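PDB 6ZTH: PlaB phospholipase from Legionella pneumophila, which is probably a phospholipase that hydrolyses phospholipid ester bonds, and binds NAD(+). Local coordinates for residues S179-D184 / T251-M256; V194-K199 / V221-T226; E316-E321 / T337-M342. All coordinates share one frame; numbering follows the deposited sequence.

Interaction 1 (S179-D184 / T251-M256)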
loop_
_atom_site.group_PDB
_atom_site.type_symbol
_atom_site.label_atom_id
_atom_site.label_comp_id
_atom_site.label_asym_id
_atom_site.label_seq_id
_atom_site.Cartn_x
_atom_site.Cartn_y
_atom_site.Cartn_z
ATOM N N SER D 179 15.350 21.053 18.086
ATOM C CA SER D 179 15.268 22.468 18.429
ATOM C C SER D 179 15.559 22.700 19.905
ATOM O O SER D 179 16.036 23.778 20.280
ATOM C CB SER D 179 13.886 23.014 18.071
ATOM O OG SER D 179 13.582 24.166 18.836
ATOM N N TRP D 180 15.285 21.708 20.754
ATOM C CA TRP D 180 15.556 21.829 22.182
ATOM C C TRP D 180 17.040 21.770 22.510
ATOM O O TRP D 180 17.398 21.927 23.683
ATOM C CB TRP D 180 14.811 20.731 22.946
ATOM C CG TRP D 180 13.402 21.112 23.259
ATOM C CD1 TRP D 180 12.319 20.994 22.437
ATOM C CD2 TRP D 180 12.922 21.695 24.475
ATOM N NE1 TRP D 180 11.193 21.461 23.069
ATOM C CE2 TRP D 180 11.537 21.898 24.321
ATOM C CE3 TRP D 180 13.528 22.059 25.680
ATOM C CZ2 TRP D 180 10.750 22.448 25.326
ATOM C CZ3 TRP D 180 12.743 22.604 26.678
ATOM C CH2 TRP D 180 11.370 22.796 26.493
ATOM N N LEU D 181 17.904 21.555 21.514
ATOM C CA LEU D 181 19.340 21.548 21.768
ATOM C C LEU D 181 19.835 22.910 22.231
ATOM O O LEU D 181 20.772 22.991 23.035
ATOM C CB LEU D 181 20.093 21.127 20.505
ATOM C CG LEU D 181 20.544 19.670 20.441
ATOM C CD1 LEU D 181 19.396 18.774 20.010
ATOM C CD2 LEU D 181 21.723 19.520 19.492
ATOM N N ASP D 182 19.228 23.986 21.741
ATOM C CA ASP D 182 19.679 25.339 22.032
ATOM C C ASP D 182 18.972 25.956 23.231
ATOM O O ASP D 182 19.188 27.138 23.518
ATOM C CB ASP D 182 19.483 26.222 20.799
ATOM C CG ASP D 182 19.778 25.487 19.506
ATOM O OD1 ASP D 182 20.869 24.889 19.398
ATOM O OD2 ASP D 182 18.918 25.500 18.600
ATOM N N TYR D 183 18.141 25.194 23.932
ATOM C CA TYR D 183 17.457 25.714 25.104
ATOM C C TYR D 183 18.407 25.772 26.295
ATOM O O TYR D 183 19.380 25.017 26.384
ATOM C CB TYR D 183 16.253 24.848 25.466
ATOM C CG TYR D 183 15.027 25.072 24.611
ATOM C CD1 TYR D 183 15.122 25.174 23.231
ATOM C CD2 TYR D 183 13.767 25.169 25.189
ATOM C CE1 TYR D 183 13.999 25.366 22.450
ATOM C CE2 TYR D 183 12.639 25.357 24.418
ATOM C CZ TYR D 183 12.759 25.459 23.050
ATOM O OH TYR D 183 11.637 25.650 22.281
ATOM N N ASP D 184 18.110 26.688 27.219
ATOM C CA ASP D 184 18.810 26.790 28.501
ATOM C C ASP D 184 17.740 27.179 29.524
ATOM O O ASP D 184 17.602 28.346 29.900
ATOM C CB ASP D 184 19.955 27.794 28.457
ATOM C CG ASP D 184 20.926 27.618 29.612
ATOM O OD1 ASP D 184 20.677 26.749 30.474
ATOM O OD2 ASP D 184 21.936 28.350 29.661
ATOM N N THR D 251 26.688 17.724 19.659
ATOM C CA THR D 251 26.036 18.775 20.428
ATOM C C THR D 251 25.140 18.134 21.480
ATOM O O THR D 251 24.641 17.021 21.295
ATOM C CB THR D 251 25.209 19.707 19.533
ATOM O OG1 THR D 251 24.555 18.943 18.512
ATOM C CG2 THR D 251 26.103 20.755 18.884
ATOM N N ARG D 252 24.934 18.851 22.584
ATOM C CA ARG D 252 24.249 18.302 23.746
ATOM C C ARG D 252 23.401 19.375 24.411
ATOM O O ARG D 252 23.753 20.557 24.409
ATOM C CB ARG D 252 25.261 17.730 24.750
ATOM C CG ARG D 252 24.657 17.072 25.977
ATOM C CD ARG D 252 25.753 16.452 26.838
ATOM N NE ARG D 252 25.239 15.856 28.068
ATOM C CZ ARG D 252 24.566 14.710 28.126
ATOM N NH1 ARG D 252 24.314 14.025 27.019
ATOM N NH2 ARG D 252 24.144 14.249 29.296
ATOM N N THR D 253 22.279 18.946 24.986
ATOM C CA THR D 253 21.400 19.861 25.697
ATOM C C THR D 253 22.009 20.239 27.048
ATOM O O THR D 253 22.996 19.658 27.507
ATOM C CB THR D 253 20.022 19.233 25.916
ATOM O OG1 THR D 253 20.163 17.993 26.620
ATOM C CG2 THR D 253 19.320 18.988 24.587
ATOM N N GLN D 254 21.398 21.230 27.692
ATOM C CA GLN D 254 21.831 21.611 29.027
ATOM C C GLN D 254 21.351 20.581 30.049
ATOM O O GLN D 254 20.325 19.925 29.845
ATOM C CB GLN D 254 21.292 22.990 29.390
ATOM C CG GLN D 254 22.175 24.139 28.933
ATOM C CD GLN D 254 23.366 24.356 29.844
ATOM O OE1 GLN D 254 23.241 24.322 31.068
ATOM N NE2 GLN D 254 24.532 24.579 29.249
ATOM N N PRO D 255 22.075 20.418 31.153
ATOM C CA PRO D 255 21.668 19.419 32.153
ATOM C C PRO D 255 20.236 19.641 32.614
ATOM O O PRO D 255 19.842 20.757 32.962
ATOM C CB PRO D 255 22.670 19.629 33.295
ATOM C CG PRO D 255 23.865 20.246 32.643
ATOM C CD PRO D 255 23.328 21.103 31.530
HETATM N N MSE D 256 19.451 18.567 32.598
HETATM C CA MSE D 256 18.112 18.601 33.172
HETATM C C MSE D 256 18.001 17.575 34.297
HETATM O O MSE D 256 18.564 16.483 34.216
HETATM C CB MSE D 256 17.032 18.326 32.120
HETATM C CG MSE D 256 15.607 18.472 32.673
HETATM SE SE MSE D 256 14.146 18.118 31.417
HETATM C CE MSE D 256 14.544 19.479 30.082
HETATM O O HOH W 1 18.841 22.261 26.177
#

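Interaction 2 (V194-K199 / V221-T226)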
loop_
_atom_site.group_PDB
_atom_site.type_symbol
_atom_site.label_atom_id
_atom_site.label_comp_id
_atom_site.label_asym_id
_atom_site.label_seq_id
_atom_site.Cartn_x
_atom_site.Cartn_y
_atom_site.Cartn_z
ATOM N N VAL D 194 12.549 15.784 34.827
ATOM C CA VAL D 194 12.087 14.500 34.308
ATOM C C VAL D 194 12.173 13.500 35.455
ATOM O O VAL D 194 13.275 13.167 35.909
ATOM C CB VAL D 194 12.914 14.020 33.110
ATOM C CG1 VAL D 194 12.584 12.572 32.795
ATOM C CG2 VAL D 194 12.658 14.888 31.896
ATOM N N LEU D 195 11.021 13.017 35.917
ATOM C CA LEU D 195 10.933 12.066 37.025
ATOM C C LEU D 195 10.147 10.848 36.552
ATOM O O LEU D 195 8.916 10.897 36.477
ATOM C CB LEU D 195 10.251 12.696 38.237
ATOM C CG LEU D 195 11.025 13.703 39.081
ATOM C CD1 LEU D 195 10.119 14.218 40.192
ATOM C CD2 LEU D 195 12.284 13.091 39.652
ATOM N N THR D 196 10.840 9.749 36.267
ATOM C CA THR D 196 10.224 8.551 35.714
ATOM C C THR D 196 10.440 7.353 36.633
ATOM O O THR D 196 11.165 7.420 37.629
ATOM C CB THR D 196 10.785 8.257 34.310
ATOM O OG1 THR D 196 9.884 7.403 33.592
ATOM C CG2 THR D 196 12.161 7.593 34.399
ATOM N N GLY D 197 9.781 6.243 36.279
ATOM C CA GLY D 197 9.988 4.979 36.950
ATOM C C GLY D 197 10.241 3.875 35.937
ATOM O O GLY D 197 10.091 4.068 34.728
ATOM N N GLN D 198 10.624 2.702 36.455
ATOM C CA GLN D 198 10.975 1.582 35.588
ATOM C C GLN D 198 10.357 0.271 36.061
ATOM O O GLN D 198 10.884 -0.808 35.762
ATOM C CB GLN D 198 12.498 1.428 35.484
ATOM C CG GLN D 198 13.179 0.891 36.737
ATOM C CD GLN D 198 14.615 0.478 36.477
ATOM O OE1 GLN D 198 15.367 1.193 35.813
ATOM N NE2 GLN D 198 15.002 -0.684 36.991
ATOM N N LYS D 199 9.241 0.336 36.781
ATOM C CA LYS D 199 8.599 -0.868 37.290
ATOM C C LYS D 199 7.522 -1.352 36.329
ATOM O O LYS D 199 6.708 -0.560 35.841
ATOM C CB LYS D 199 7.987 -0.634 38.671
ATOM C CG LYS D 199 7.696 -1.936 39.415
ATOM C CD LYS D 199 6.852 -1.706 40.660
ATOM C CE LYS D 199 7.362 -2.512 41.848
ATOM N NZ LYS D 199 6.800 -3.891 41.857
ATOM N N VAL D 221 6.786 3.654 28.327
ATOM C CA VAL D 221 7.922 4.487 27.945
ATOM C C VAL D 221 9.199 3.870 28.494
ATOM O O VAL D 221 9.269 3.516 29.678
ATOM C CB VAL D 221 7.764 5.933 28.448
ATOM C CG1 VAL D 221 7.805 5.981 29.971
ATOM C CG2 VAL D 221 8.858 6.821 27.861
ATOM N N ARG D 222 10.212 3.759 27.643
ATOM C CA ARG D 222 11.519 3.292 28.077
ATOM C C ARG D 222 12.248 4.410 28.813
ATOM O O ARG D 222 12.074 5.596 28.517
ATOM C CB ARG D 222 12.342 2.817 26.880
ATOM C CG ARG D 222 11.620 1.813 25.984
ATOM C CD ARG D 222 12.324 1.666 24.641
ATOM N NE ARG D 222 12.091 0.358 24.036
ATOM C CZ ARG D 222 12.410 0.044 22.784
ATOM N NH1 ARG D 222 12.979 0.944 21.993
ATOM N NH2 ARG D 222 12.157 -1.172 22.321
ATOM N N VAL D 223 13.065 4.020 29.796
ATOM C CA VAL D 223 13.783 5.014 30.587
ATOM C C VAL D 223 14.666 5.874 29.696
ATOM O O VAL D 223 14.877 7.061 29.975
ATOM C CB VAL D 223 14.608 4.331 31.695
ATOM C CG1 VAL D 223 15.196 5.377 32.637
ATOM C CG2 VAL D 223 13.756 3.336 32.465
ATOM N N ALA D 224 15.197 5.299 28.614
ATOM C CA ALA D 224 16.040 6.066 27.705
ATOM C C ALA D 224 15.265 7.162 26.987
ATOM O O ALA D 224 15.868 8.156 26.568
ATOM C CB ALA D 224 16.686 5.135 26.678
ATOM N N ALA D 225 13.949 7.008 26.842
ATOM C CA ALA D 225 13.146 7.954 26.083
ATOM C C ALA D 225 12.659 9.136 26.909
ATOM O O ALA D 225 12.244 10.145 26.329
ATOM C CB ALA D 225 11.933 7.237 25.476
ATOM N N THR D 226 12.702 9.038 28.238
ATOM C CA THR D 226 12.157 10.090 29.086
ATOM C C THR D 226 13.103 11.274 29.225
ATOM O O THR D 226 12.654 12.403 29.451
ATOM C CB THR D 226 11.854 9.534 30.481
ATOM O OG1 THR D 226 10.968 10.420 31.174
ATOM C CG2 THR D 226 13.143 9.386 31.284
HETATM O O HOH W 2 10.126 4.749 32.172
#

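Interaction 3 (E316-E321 / T337-M342)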
loop_
_atom_site.group_PDB
_atom_site.type_symbol
_atom_site.label_atom_id
_atom_site.label_comp_id
_atom_site.label_asym_id
_atom_site.label_seq_id
_atom_site.Cartn_x
_atom_site.Cartn_y
_atom_site.Cartn_z
ATOM N N GLU D 316 20.325 4.284 43.147
ATOM C CA GLU D 316 19.852 3.290 44.104
ATOM C C GLU D 316 18.640 2.534 43.570
ATOM O O GLU D 316 18.490 1.333 43.818
ATOM C CB GLU D 316 19.518 3.966 45.434
ATOM C CG GLU D 316 19.248 2.998 46.576
ATOM C CD GLU D 316 20.350 1.970 46.746
ATOM O OE1 GLU D 316 21.514 2.373 46.958
ATOM O OE2 GLU D 316 20.054 0.759 46.663
ATOM N N THR D 317 17.766 3.219 42.829
ATOM C CA THR D 317 16.579 2.557 42.293
ATOM C C THR D 317 16.964 1.410 41.366
ATOM O O THR D 317 16.398 0.313 41.446
ATOM C CB THR D 317 15.696 3.568 41.558
ATOM O OG1 THR D 317 15.220 4.549 42.485
ATOM C CG2 THR D 317 14.504 2.872 40.895
ATOM N N GLN D 318 17.923 1.644 40.470
ATOM C CA GLN D 318 18.290 0.633 39.484
ATOM C C GLN D 318 19.198 -0.447 40.051
ATOM O O GLN D 318 19.344 -1.504 39.428
ATOM C CB GLN D 318 18.954 1.308 38.283
ATOM C CG GLN D 318 17.991 2.190 37.507
ATOM C CD GLN D 318 18.609 2.789 36.267
ATOM O OE1 GLN D 318 19.702 3.352 36.314
ATOM N NE2 GLN D 318 17.907 2.678 35.147
ATOM N N LYS D 319 19.807 -0.213 41.214
ATOM C CA LYS D 319 20.538 -1.279 41.888
ATOM C C LYS D 319 19.597 -2.211 42.640
ATOM O O LYS D 319 19.878 -3.409 42.754
ATOM C CB LYS D 319 21.568 -0.684 42.849
ATOM C CG LYS D 319 22.998 -0.677 42.317
ATOM C CD LYS D 319 23.119 0.082 41.003
ATOM C CE LYS D 319 23.283 1.577 41.231
ATOM N NZ LYS D 319 22.782 2.365 40.070
ATOM N N ASN D 320 18.483 -1.682 43.151
ATOM C CA ASN D 320 17.518 -2.497 43.876
ATOM C C ASN D 320 16.564 -3.240 42.951
ATOM O O ASN D 320 16.009 -4.269 43.353
ATOM C CB ASN D 320 16.706 -1.624 44.838
ATOM C CG ASN D 320 17.401 -1.416 46.168
ATOM O OD1 ASN D 320 17.649 -0.283 46.582
ATOM N ND2 ASN D 320 17.713 -2.512 46.852
ATOM N N GLU D 321 16.360 -2.745 41.732
ATOM C CA GLU D 321 15.450 -3.361 40.777
ATOM C C GLU D 321 16.182 -4.121 39.678
ATOM O O GLU D 321 15.570 -4.465 38.662
ATOM C CB GLU D 321 14.539 -2.295 40.163
ATOM C CG GLU D 321 13.328 -1.966 41.022
ATOM C CD GLU D 321 12.800 -0.565 40.787
ATOM O OE1 GLU D 321 12.964 -0.044 39.663
ATOM O OE2 GLU D 321 12.214 0.013 41.728
ATOM N N THR D 337 16.744 -6.530 34.862
ATOM C CA THR D 337 16.611 -5.211 34.258
ATOM C C THR D 337 17.882 -4.428 34.542
ATOM O O THR D 337 18.254 -4.245 35.705
ATOM C CB THR D 337 15.386 -4.465 34.799
ATOM O OG1 THR D 337 15.651 -4.000 36.127
ATOM C CG2 THR D 337 14.166 -5.376 34.813
ATOM N N ASN D 338 18.548 -3.972 33.483
ATOM C CA ASN D 338 19.787 -3.224 33.580
ATOM C C ASN D 338 19.542 -1.773 33.155
ATOM O O ASN D 338 18.407 -1.279 33.208
ATOM C CB ASN D 338 20.855 -3.922 32.733
ATOM C CG ASN D 338 21.289 -5.251 33.323
ATOM O OD1 ASN D 338 21.437 -5.382 34.538
ATOM N ND2 ASN D 338 21.497 -6.243 32.465
ATOM N N ARG D 339 20.606 -1.090 32.743
ATOM C CA ARG D 339 20.529 0.263 32.209
ATOM C C ARG D 339 20.762 0.213 30.705
ATOM O O ARG D 339 21.637 -0.517 30.227
ATOM C CB ARG D 339 21.553 1.176 32.886
ATOM C CG ARG D 339 21.428 1.216 34.408
ATOM C CD ARG D 339 22.784 1.127 35.100
ATOM N NE ARG D 339 23.648 2.263 34.786
ATOM C CZ ARG D 339 23.677 3.403 35.472
ATOM N NH1 ARG D 339 22.885 3.579 36.523
ATOM N NH2 ARG D 339 24.502 4.372 35.102
ATOM N N TYR D 340 19.974 0.985 29.963
ATOM C CA TYR D 340 19.933 0.883 28.513
ATOM C C TYR D 340 20.119 2.253 27.880
ATOM O O TYR D 340 19.963 3.291 28.527
ATOM C CB TYR D 340 18.608 0.266 28.042
ATOM C CG TYR D 340 18.296 -1.068 28.681
ATOM C CD1 TYR D 340 17.788 -1.143 29.972
ATOM C CD2 TYR D 340 18.511 -2.253 27.994
ATOM C CE1 TYR D 340 17.504 -2.362 30.558
ATOM C CE2 TYR D 340 18.230 -3.476 28.571
ATOM C CZ TYR D 340 17.727 -3.525 29.854
ATOM O OH TYR D 340 17.446 -4.741 30.433
ATOM N N SER D 341 20.454 2.236 26.591
ATOM C CA SER D 341 20.640 3.445 25.805
ATOM C C SER D 341 19.882 3.313 24.492
ATOM O O SER D 341 19.734 2.215 23.947
ATOM C CB SER D 341 22.123 3.712 25.521
ATOM O OG SER D 341 22.871 3.754 26.722
HETATM N N MSE D 342 19.405 4.448 23.992
HETATM C CA MSE D 342 18.654 4.489 22.745
HETATM C C MSE D 342 19.414 5.265 21.673
HETATM O O MSE D 342 19.823 6.402 21.895
HETATM C CB MSE D 342 17.284 5.130 22.981
HETATM C CG MSE D 342 16.346 5.058 21.792
HETATM SE SE MSE D 342 14.948 3.731 22.048
HETATM C CE MSE D 342 13.519 4.891 22.684
#

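Interaction 1 (S179-D184 / T251-M256)
Thr251 meets Leu181 where strand 245-252 nears its end, the two side chains crossing at about a right angle. Leu181 CD2 lies 3.1 Å from Thr251 OG1, and the same methyl comes within 3.5 Å of Thr251 CB, closer than carbon pairs normally pack. Thr251 OG1 itself has a weak hydrogen bond to the carbonyl of Leu232 on the adjoining strand 231-238. Arg252 starts its side chain away from the loop, and its NH1 forms a salt bridge with Glu451, so the two consecutive residues work on different neighbours. At Thr253 the chain leaves the strand. With OG1 set between the backbone N and the carbonyl carbon (chi1 57°), CG2 lies anti to the carbonyl carbon and reaches the loop: it is 3.6 Å from Trp180 O and 3.8 Å from Leu181 CA. The hydroxyl, in turn, is hydrogen-bonded to the carbonyl of Met228. Gln254 then makes two kinds of contact. Its N donates to a water at 3.1 Å, and this water donates to Trp180 O (2.9 Å) and to Tyr183 O (2.8 Å). The two residues that offer these carbonyls also stack on each other, Tyr183 CE2 sitting over one face of the Trp180 ring, offset toward the rim, while Arg107 makes a cation-pi contact with that indole and Asp111 holds Tyr183 OH. The Gln254 side chain, bent at chi2, lays CG 3.4 Å from Asp184 OD1, with the carboxylate and amide planes 40° apart. The contact thus joins the loop following helix 171-179 to the strand that runs in from the mixed sheet. Direct contact between the segments is by van der Waals touch, whereas the polar link between the loop carbonyls and Gln254 N runs through one water.

Interaction 2 (V194-K199 / V221-T226)
Gln198 carries the one flat side-chain group among the touching residues, yet it meets Val223 through its aliphatic root: Gln198 CB is 3.8 Å from Val223 CG2, and the amide, on an extended chain, instead binds Gln318 through OE1. The guanidinium of nearby Arg222 likewise looks elsewhere, making a cation-pi contact with Phe394 and salt bridges through NE to Glu214 and NH2 to Asp380. The setting is a parallel sheet of strand order 2-1-3-4-5-6 that fits the alpha/beta-hydrolase fold. Strand 191-197, between strands 123-128 and 257-261, is covered here by the short, weakly bonded helix around residues 223-226. Val194 and Thr226, whose side chains run antiparallel alongside one another, bring Val194 CG1 3.1 Å from Thr226 OG1. CG1 gets there because it stands anti to the backbone N (chi1 168°), and it also lies 3.3 Å from Thr226 O, a carbonyl that accepts from Asn133 ND2. Thr196, two residues on and likewise directed at that turn, approaches obliquely, its CG2 3.7 Å from Thr226 CG2 and 4.2 Å from Val223 CG1. A water closes this buried contact: Thr196 OG1 is hydrogen-bonded to it, and it donates to Val221 O at 2.9 Å and to Gly197 O at 2.6 Å.

Interaction 3 (E316-E321 / T337-M342)
Glu321, the first residue to leave helical geometry at the end of helix 300-320, faces Thr337 with CA atoms 6.9 Å apart, and Gln318, about one turn earlier, faces Asn338 at a CA-CA spacing of 7.2 Å. Thr337 OG1 donates to Glu321 O over 2.6 Å. The C=O...donor angle is 138°, and the hydroxyl sits above the carbonyl plane instead of on a lone pair. A chi1 of 75° sets that oxygen between the backbone N and the carbonyl carbon of Thr337, while its CB is directed at the helix end. Backbone pairing of Thr337 with His322 lies next to this bond, so the helix terminus and the approach to strand 340-349 are tied at adjacent residues. Farther along, Gln318 and Arg339 cross at about a right angle. Gln318 OE1 rests 3.3 Å from Arg339 CG and Gln318 CD 3.7 Å from the same carbon, with amide and guanidinium planes 58° apart. Gln318 is anchored through both polar atoms of its amide, OE1 accepting from Asn450 ND2 and NE2 bonding to Gln198. Arg339 bends at chi2 and chi3, which brings NH1 within 3.8 Å of Lys319 NZ; that ammonium also donates to Lys315 O. Within the strand lead-in, Asn338 N makes a weak 3.3 Å hydrogen bond to Tyr340 OH. The site borders the NAD region, with the Thr337 side chain about 5 Å from that of Arg202, a residue seen to bind NAD. One short hydroxyl bond to a main-chain carbonyl thus helps tie the helix end, beside the His322 pairing; a buried amide has both of its polar atoms satisfied, and the two cationic groups at the rim probably disfavour each other slightly.

Interaction 2 is the buried member, with every touching residue enclosed, whereas interaction 3 lies at the surface and interaction 1 is partly buried. Interactions 1 and 2 touch through one packing contact, Met256 SE lying 3.6 Å from Val194 CG2, and interaction 2 is nested in the chain loop that interaction 1 closes. Interactions 2 and 3 join through polar groups: Gln198 OE1 and Gln318 NE2 are 3.0 Å apart, a probable hydrogen bond. Interactions 1 and 3 do not touch but reach the same mixed sheet, through strands 245-252 and 340-349. Water mediates the polar links within interactions 1 and 2, while interaction 3 uses a direct hydroxyl-carbonyl bond.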